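Local coordinates for protein PvdO (Pseudomonas aeruginosa, PDB 5HHA) that takes part in periplasmic maturation of the pyoverdine chromophore, binds calcium and is related to formylglycine-generating enzymes, at residues Glu156-Tyr159 / Gly160-Gly164; Thr197-Val200 / Gly201-Pro204. All coordinates share one frame; numbering follows the deposited sequence.

Interaction 1: Glu156-Tyr159 / Gly160-Gly164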
ATOM      1  N   GLU A 156       1.633   8.704  -5.145  1.00  7.51           N
ATOM      2  CA  GLU A 156       0.527   8.849  -4.195  1.00  8.07           C
ATOM      3  C   GLU A 156       0.778   8.028  -2.942  1.00  7.79           C
ATOM      4  O   GLU A 156       0.493   8.453  -1.835  1.00  7.75           O
ATOM      5  CB  GLU A 156      -0.801   8.407  -4.817  1.00  9.68           C
ATOM      6  CG  GLU A 156      -1.351   9.379  -5.839  1.00  9.89           C
ATOM      7  CD  GLU A 156      -2.506   8.829  -6.654  1.00 10.29           C
ATOM      8  OE1 GLU A 156      -2.760   7.612  -6.645  1.00 10.33           O
ATOM      9  OE2 GLU A 156      -3.157   9.658  -7.333  1.00 11.55           O
ATOM     10  N   ARG A 157       1.321   6.829  -3.133  1.00  7.63           N
ATOM     11  CA  ARG A 157       1.567   5.945  -2.009  1.00  7.61           C
ATOM     12  C   ARG A 157       2.641   6.542  -1.082  1.00  7.26           C
ATOM     13  O   ARG A 157       2.460   6.589   0.144  1.00  7.62           O
ATOM     14  CB  ARG A 157       1.913   4.539  -2.495  1.00  8.08           C
ATOM     15  CG  ARG A 157       1.569   3.409  -1.526  1.00  8.56           C
ATOM     16  CD  ARG A 157       2.472   3.336  -0.300  1.00  7.04           C
ATOM     17  NE  ARG A 157       2.119   2.180   0.522  1.00  7.43           N
ATOM     18  CZ  ARG A 157       2.731   1.851   1.651  1.00  6.97           C
ATOM     19  NH1 ARG A 157       3.833   2.481   2.019  1.00  7.51           N
ATOM     20  NH2 ARG A 157       2.251   0.870   2.388  1.00  7.47           N
ATOM     21  N   GLU A 158       3.747   7.009  -1.643  1.00  7.73           N
ATOM     22  CA  GLU A 158       4.774   7.607  -0.774  1.00  8.21           C
ATOM     23  C   GLU A 158       4.248   8.880  -0.103  1.00  7.62           C
ATOM     24  O   GLU A 158       4.517   9.125   1.056  1.00  8.17           O
ATOM     25  CB  GLU A 158       6.075   7.884  -1.518  1.00  7.10           C
ATOM     26  CG  GLU A 158       7.205   8.323  -0.548  1.00  8.06           C
ATOM     27  CD  GLU A 158       8.595   8.386  -1.155  1.00  7.19           C
ATOM     28  OE1 GLU A 158       8.987   7.451  -1.871  1.00  7.52           O
ATOM     29  OE2 GLU A 158       9.291   9.392  -0.856  1.00  8.00           O
ATOM     30  N   TYR A 159       3.475   9.676  -0.838  1.00  7.96           N
ATOM     31  CA  TYR A 159       2.879  10.900  -0.286  1.00  8.42           C
ATOM     32  C   TYR A 159       2.035  10.561   0.933  1.00  8.62           C
ATOM     33  O   TYR A 159       2.100  11.197   1.973  1.00  8.04           O
ATOM     34  CB  TYR A 159       2.017  11.542  -1.350  1.00  8.81           C
ATOM     35  CG  TYR A 159       1.320  12.838  -1.007  1.00  8.76           C
ATOM     36  CD1 TYR A 159       2.053  13.977  -0.679  1.00  9.91           C
ATOM     37  CD2 TYR A 159      -0.063  12.962  -1.133  1.00 10.66           C
ATOM     38  CE1 TYR A 159       1.420  15.195  -0.457  1.00 11.45           C
ATOM     39  CE2 TYR A 159      -0.703  14.173  -0.889  1.00 10.81           C
ATOM     40  CZ  TYR A 159       0.059  15.280  -0.583  1.00 11.52           C
ATOM     41  OH  TYR A 159      -0.504  16.534  -0.373  1.00 13.63           O
ATOM     42  N   GLY A 160       1.203   9.545   0.781  1.00  7.79           N
ATOM     43  CA  GLY A 160       0.285   9.114   1.820  1.00  8.56           C
ATOM     44  C   GLY A 160       0.971   8.470   2.999  1.00  9.06           C
ATOM     45  O   GLY A 160       0.505   8.587   4.139  1.00  9.50           O
ATOM     46  N   ALA A 161       2.087   7.788   2.754  1.00  7.59           N
ATOM     47  CA  ALA A 161       2.883   7.207   3.816  1.00  7.63           C
ATOM     48  C   ALA A 161       3.557   8.296   4.637  1.00  7.84           C
ATOM     49  O   ALA A 161       3.602   8.209   5.861  1.00  8.32           O
ATOM     50  CB  ALA A 161       3.936   6.256   3.249  1.00  8.66           C
ATOM     51  N   ARG A 162       4.119   9.298   3.968  1.00  8.64           N
ATOM     52  CA  ARG A 162       4.898  10.309   4.668  1.00  8.12           C
ATOM     53  C   ARG A 162       4.043  11.277   5.469  1.00  9.23           C
ATOM     54  O   ARG A 162       4.438  11.715   6.560  1.00  9.95           O
ATOM     55  CB  ARG A 162       5.729  11.121   3.697  1.00  8.22           C
ATOM     56  CG  ARG A 162       6.871  10.348   3.072  1.00  8.37           C
ATOM     57  CD  ARG A 162       7.725  11.255   2.166  1.00  8.41           C
ATOM     58  NE  ARG A 162       8.906  10.549   1.671  1.00  8.04           N
ATOM     59  CZ  ARG A 162       9.960  10.265   2.426  1.00  7.53           C
ATOM     60  NH1 ARG A 162      10.036  10.693   3.663  1.00  8.80           N
ATOM     61  NH2 ARG A 162      10.942   9.538   1.936  1.00  9.17           N
ATOM     62  N   ALA A 163       2.890  11.664   4.918  1.00  8.99           N
ATOM     63  CA  ALA A 163       2.007  12.626   5.593  1.00 10.62           C
ATOM     64  C   ALA A 163       2.773  13.873   6.051  1.00 11.35           C
ATOM     65  O   ALA A 163       2.571  14.373   7.169  1.00 12.08           O
ATOM     66  CB  ALA A 163       1.283  11.970   6.756  1.00 11.79           C
ATOM     67  N   GLY A 164       3.654  14.374   5.189  1.00 10.04           N
ATOM     68  CA  GLY A 164       4.396  15.593   5.467  1.00 12.18           C
ATOM     69  C   GLY A 164       5.786  15.370   6.035  1.00 11.82           C
ATOM     70  O   GLY A 164       6.579  16.325   6.115  1.00 15.74           O
TER
HETATM   71  O   HOH W   1       3.584  13.688   2.402  1.00 10.73           O
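The last turns of helix 154-162 carry an i to i+4 salt bridge between Glu-158 and Arg-162. The two side chains run alongside each other and point the same way. Arg-162 approaches side-on, and two of its nitrogens converge on one oxygen. Arg-162 NE is 2.8 Å from Glu-158 OE2, in a nearly straight bond with an N-H...O angle of 163°. Arg-162 NH2 adds a longer bond of 3.2 Å to the same Glu-158 OE2. OE2 lies in the guanidinium plane, at its edge. The match is not coplanar, because the carboxylate is turned 61° from the guanidinium. NE arrives on the anti side of OE2, somewhat out of the carboxylate plane, and NH2 comes from above the same face. Glu-158 sends CG opposite its backbone N (chi1 -172°) and then stays extended, which carries OE2 up to Arg-162. Outside the helix, Glu-158 OE2 also accepts from Gly-53 N, OE1 pairs with Arg-250, and Arg-162 NH1 bonds to Gly-167 O. The buried carboxylate is therefore held at both oxygens. The pair one residue earlier, on a neighbouring side of the helix, is Arg-157 and Ala-161: Arg-157 NH1 lies 4.0 Å from Ala-161 CB. That guanidinium is anchored by Met-213 O and Glu-219. Helical backbone bonds continue to Ala-163 N, 3.1 Å from Tyr-159 O. Ala-163 then takes a positive phi and the helix ends. A water bridges the step beyond it, donating to Tyr-159 O at 2.9 Å and accepting from Gly-164 N at 2.9 Å.

Interaction 2: Thr197-Val200 / Gly201-Pro204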
ATOM      1  N   THR A 197      -0.091 -11.138   9.475  1.00  9.10           N
ATOM      2  CA  THR A 197      -0.706  -9.806   9.398  1.00  8.76           C
ATOM      3  C   THR A 197      -1.561  -9.523  10.635  1.00  8.57           C
ATOM      4  O   THR A 197      -1.960 -10.454  11.374  1.00  9.87           O
ATOM      5  CB  THR A 197      -1.532  -9.636   8.129  1.00  9.00           C
ATOM      6  OG1 THR A 197      -2.507 -10.686   8.095  1.00  9.04           O
ATOM      7  CG2 THR A 197      -0.664  -9.703   6.887  1.00  9.65           C
ATOM      8  N   SER A 198      -1.850  -8.254  10.846  1.00  8.34           N
ATOM      9  CA  SER A 198      -2.678  -7.758  11.919  1.00  8.49           C
ATOM     10  C   SER A 198      -3.935  -7.155  11.318  1.00  9.32           C
ATOM     11  O   SER A 198      -3.963  -6.726  10.172  1.00  8.71           O
ATOM     12  CB  SER A 198      -1.907  -6.672  12.690  1.00  8.85           C
ATOM     13  OG  SER A 198      -1.247  -5.762  11.787  1.00  9.01           O
ATOM     14  N   PRO A 199      -5.022  -7.097  12.102  1.00  9.27           N
ATOM     15  CA  PRO A 199      -6.194  -6.385  11.601  1.00  9.44           C
ATOM     16  C   PRO A 199      -5.788  -4.988  11.203  1.00  8.53           C
ATOM     17  O   PRO A 199      -4.958  -4.363  11.854  1.00  8.82           O
ATOM     18  CB  PRO A 199      -7.155  -6.368  12.805  1.00 11.19           C
ATOM     19  CG  PRO A 199      -6.683  -7.476  13.679  1.00 12.27           C
ATOM     20  CD  PRO A 199      -5.202  -7.623  13.460  1.00  9.29           C
ATOM     21  N   VAL A 200      -6.390  -4.459  10.155  1.00  9.10           N
ATOM     22  CA  VAL A 200      -6.024  -3.124   9.713  1.00  9.79           C
ATOM     23  C   VAL A 200      -6.297  -2.128  10.839  1.00 10.34           C
ATOM     24  O   VAL A 200      -7.300  -2.249  11.571  1.00 10.41           O
ATOM     25  CB  VAL A 200      -6.740  -2.739   8.406  1.00  8.70           C
ATOM     26  CG1 VAL A 200      -6.370  -3.734   7.300  1.00 10.78           C
ATOM     27  CG2 VAL A 200      -8.271  -2.650   8.600  1.00 10.80           C
ATOM     28  N   GLY A 201      -5.398  -1.161  11.011  1.00  9.47           N
ATOM     29  CA  GLY A 201      -5.583  -0.136  12.020  1.00 10.08           C
ATOM     30  C   GLY A 201      -5.213  -0.555  13.435  1.00 10.42           C
ATOM     31  O   GLY A 201      -5.758   0.009  14.397  1.00 12.18           O
ATOM     32  N   SER A 202      -4.319  -1.523  13.611  1.00  9.90           N
ATOM     33  CA  SER A 202      -3.918  -1.987  14.934  1.00 10.34           C
ATOM     34  C   SER A 202      -2.841  -1.096  15.556  1.00 10.84           C
ATOM     35  O   SER A 202      -2.431  -1.345  16.707  1.00 11.25           O
ATOM     36  CB  SER A 202      -3.432  -3.428  14.888  1.00 11.05           C
ATOM     37  OG  SER A 202      -4.503  -4.298  14.549  1.00 11.37           O
ATOM     38  N   PHE A 203      -2.402  -0.074  14.824  1.00 10.56           N
ATOM     39  CA  PHE A 203      -1.369   0.857  15.295  1.00  9.88           C
ATOM     40  C   PHE A 203      -1.867   2.265  14.971  1.00 10.38           C
ATOM     41  O   PHE A 203      -2.825   2.430  14.209  1.00 10.49           O
ATOM     42  CB  PHE A 203      -0.023   0.574  14.591  1.00 10.65           C
ATOM     43  CG  PHE A 203       0.414  -0.854  14.717  1.00  9.39           C
ATOM     44  CD1 PHE A 203       0.032  -1.803  13.794  1.00  8.71           C
ATOM     45  CD2 PHE A 203       1.152  -1.279  15.811  1.00 11.70           C
ATOM     46  CE1 PHE A 203       0.385  -3.147  13.966  1.00 10.45           C
ATOM     47  CE2 PHE A 203       1.510  -2.586  15.964  1.00 10.66           C
ATOM     48  CZ  PHE A 203       1.122  -3.530  15.052  1.00  9.33           C
ATOM     49  N   PRO A 204      -1.222   3.306  15.504  1.00  9.94           N
ATOM     50  CA  PRO A 204      -1.743   4.654  15.281  1.00 11.18           C
ATOM     51  C   PRO A 204      -1.634   5.100  13.845  1.00 10.73           C
ATOM     52  O   PRO A 204      -0.760   4.605  13.097  1.00 11.54           O
ATOM     53  CB  PRO A 204      -0.841   5.530  16.163  1.00 12.17           C
ATOM     54  CG  PRO A 204      -0.391   4.605  17.263  1.00 12.36           C
ATOM     55  CD  PRO A 204      -0.200   3.283  16.567  1.00 11.84           C
TER
HETATM   56  O   HOH W   2      -2.463  -3.291  11.678  1.00  8.96           O
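Ser-202 folds its hydroxyl back onto the carbonyl of Pro-199, and this is the tight part of the contact. Ser-202 OG donates to Pro-199 O over 2.7 Å. The carbonyl is approached at a C=O...O angle of 130°, with the hydroxyl tilted out of the carbonyl plane. The torsion explains the reach: OG sits beside its own backbone N, opposite the carbonyl carbon (chi1 -66°). It also lies against the proline ring, with Ser-202 OG 3.6 Å from Pro-199 CD. The backbone here is a type II beta turn from Pro-199 to Ser-202. Gly-201 holds its third position with a positive phi, which favours glycine. Gly-201 N bonds to Asp-212, and Val-200 pairs through its backbone with Arg-123 and packs its side chain on Tyr-82.

A water occupies the mouth of the turn. It donates to Pro-199 O at 2.7 Å and accepts a longer bond from Ser-202 N at 3.2 Å. Pro-199 O is thus gripped by two donors, the hydroxyl and the water. The same water is 2.8 Å from Ser-198 OG, to which it is also hydrogen-bonded. The spacing is looser between Ser-198 and the second segment, where this water links the polar atoms. Ser-198 OG meets the ring of Phe-203 at its edge, in the ring plane, and the approach to Phe-203 CE1 is 3.8 Å. Ser-198 OG also has a weak hydrogen bond with the calcium-ligand residue Asn-186. Solvent exposure divides differently: Pro-199, Gly-201 and Ser-202 are partly exposed, while Ser-198 is buried. The Phe-203 side chain lies about 7 Å from the bound calcium ion.

Along the chain, interaction 1 comes first, at the end of helix 154-162. Interaction 2 follows in the long loop that runs on towards strand 218-221. The two are in series and neither encloses the other. Each closes only a short local turn, one in a helix and one in a beta turn. Their centres are 18 Å apart and their nearest atoms about 9 Å, so they do not touch. Between them in sequence lie the calcium ligands Asn-186, Thr-187, Gly-189, Asp-192 and Tyr-194. The 156-164 contact ties the helix to strand 42-52 and neighbouring loops. The 197-204 contact shapes the loop beside the calcium site. Both belong to the sulfatase-modifying-factor-like domain.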